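Local atomic coordinates of Sodium/calcium exchanger membrane region domain-containing protein (Archaeoglobus fulgidus, PDB entry 4KPP), a protein that probably exchanges protons for calcium ions across the membrane, as a member of the sodium/calcium exchanger family of transporters. Residues L347-Q351 with I363-Y367. Numbering follows the deposited sequence.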
loop_
_atom_site.group_PDB
_atom_site.type_symbol
_atom_site.label_atom_id
_atom_site.label_comp_id
_atom_site.label_asym_id
_atom_site.label_seq_id
_atom_site.Cartn_x
_atom_site.Cartn_y
_atom_site.Cartn_z
ATOM N N LEU A 347 9.945 -5.634 16.009
ATOM C CA LEU A 347 11.063 -5.689 15.071
ATOM C C LEU A 347 11.087 -4.486 14.127
ATOM O O LEU A 347 12.149 -4.084 13.647
ATOM C CB LEU A 347 11.037 -6.996 14.278
ATOM C CG LEU A 347 11.426 -8.248 15.068
ATOM C CD1 LEU A 347 11.231 -9.504 14.232
ATOM C CD2 LEU A 347 12.863 -8.143 15.550
ATOM N N PHE A 348 9.913 -3.915 13.874
ATOM C CA PHE A 348 9.803 -2.718 13.049
ATOM C C PHE A 348 10.277 -1.474 13.797
ATOM O O PHE A 348 11.201 -0.793 13.356
ATOM C CB PHE A 348 8.362 -2.519 12.567
ATOM C CG PHE A 348 8.136 -1.210 11.863
ATOM C CD1 PHE A 348 8.492 -1.054 10.531
ATOM C CD2 PHE A 348 7.571 -0.132 12.534
ATOM C CE1 PHE A 348 8.291 0.152 9.884
ATOM C CE2 PHE A 348 7.365 1.075 11.891
ATOM C CZ PHE A 348 7.726 1.218 10.564
ATOM N N ILE A 349 9.639 -1.185 14.928
ATOM C CA ILE A 349 9.924 0.040 15.675
ATOM C C ILE A 349 11.333 0.083 16.263
ATOM O O ILE A 349 11.896 1.159 16.450
ATOM C CB ILE A 349 8.877 0.304 16.788
ATOM C CG1 ILE A 349 8.722 -0.920 17.696
ATOM C CG2 ILE A 349 7.541 0.705 16.176
ATOM C CD1 ILE A 349 9.538 -0.857 18.974
ATOM N N VAL A 350 11.897 -1.085 16.555
ATOM C CA VAL A 350 13.265 -1.156 17.059
ATOM C C VAL A 350 14.241 -0.588 16.031
ATOM O O VAL A 350 15.146 0.173 16.377
ATOM C CB VAL A 350 13.664 -2.601 17.440
ATOM C CG1 VAL A 350 15.175 -2.754 17.471
ATOM C CG2 VAL A 350 13.060 -2.983 18.784
ATOM N N GLN A 351 14.033 -0.944 14.766
ATOM C CA GLN A 351 14.880 -0.465 13.679
ATOM C C GLN A 351 14.709 1.034 13.494
ATOM O O GLN A 351 15.649 1.743 13.129
ATOM C CB GLN A 351 14.545 -1.196 12.374
ATOM C CG GLN A 351 15.518 -0.923 11.229
ATOM C CD GLN A 351 15.052 0.188 10.303
ATOM O OE1 GLN A 351 13.883 0.243 9.912
ATOM N NE2 GLN A 351 15.968 1.079 9.945
ATOM N N ILE A 363 18.664 -6.574 12.107
ATOM C CA ILE A 363 17.236 -6.841 11.962
ATOM C C ILE A 363 16.951 -7.656 10.700
ATOM O O ILE A 363 16.078 -8.524 10.701
ATOM C CB ILE A 363 16.405 -5.539 11.960
ATOM C CG1 ILE A 363 16.686 -4.725 13.223
ATOM C CG2 ILE A 363 14.921 -5.848 11.873
ATOM C CD1 ILE A 363 16.321 -5.440 14.500
ATOM N N SER A 364 17.695 -7.383 9.630
ATOM C CA SER A 364 17.595 -8.185 8.412
ATOM C C SER A 364 17.904 -9.647 8.712
ATOM O O SER A 364 17.151 -10.539 8.320
ATOM C CB SER A 364 18.548 -7.675 7.327
ATOM O OG SER A 364 18.184 -6.386 6.873
ATOM N N ALA A 365 19.014 -9.881 9.408
ATOM C CA ALA A 365 19.424 -11.231 9.785
ATOM C C ALA A 365 18.371 -11.918 10.648
ATOM O O ALA A 365 18.068 -13.094 10.453
ATOM C CB ALA A 365 20.765 -11.199 10.508
ATOM N N ILE A 366 17.808 -11.177 11.598
ATOM C CA ILE A 366 16.798 -11.726 12.498
ATOM C C ILE A 366 15.522 -12.132 11.754
ATOM O O ILE A 366 14.991 -13.220 11.976
ATOM C CB ILE A 366 16.477 -10.747 13.653
ATOM C CG1 ILE A 366 17.715 -10.555 14.534
ATOM C CG2 ILE A 366 15.315 -11.258 14.488
ATOM C CD1 ILE A 366 17.483 -9.693 15.755
ATOM N N TYR A 367 15.044 -11.260 10.869
ATOM C CA TYR A 367 13.892 -11.565 10.025
ATOM C C TYR A 367 14.097 -12.879 9.283
ATOM O O TYR A 367 13.246 -13.764 9.317
ATOM C CB TYR A 367 13.679 -10.455 8.997
ATOM C CG TYR A 367 12.906 -9.255 9.495
ATOM C CD1 TYR A 367 11.816 -9.401 10.343
ATOM C CD2 TYR A 367 13.261 -7.975 9.100
ATOM C CE1 TYR A 367 11.104 -8.300 10.787
ATOM C CE2 TYR A 367 12.560 -6.872 9.535
ATOM C CZ TYR A 367 11.483 -7.037 10.379
ATOM O OH TYR A 367 10.792 -5.928 10.809
#
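A helical hairpin of a membrane protein can be joined mainly by van der Waals packing of large side chains, and this contact between the consecutive helices 338-353 and 357-377 is an example. The short turn between them reverses the chain, so the two segments run antiparallel at 169°, with their axes 11.2 Å apart. That spacing is wide, and large side chains bridge it. Leu347 is the centrepiece: its CD2 lies 4.1 Å from CG2 of Ile366, its CD1 3.7 Å from CE1 of Tyr367, and its carbonyl O 3.7 Å from CG2 of Ile363. One turn on, Val350 CG1 meets Ile363 CD1 at 4.2 Å, while CB of Gln351 packs against Ile363 CG1, also at 4.2 Å. Tyr367 reaches across to the opposing backbone, its OH 3.6 Å from Leu347 C. Beyond the pair, Gln351 OE1 accepts a hydrogen bond from Arg109 of helix 96-127, which also packs on Phe348, and Gln351 and Tyr367 both touch Leu319 of helix 311-331.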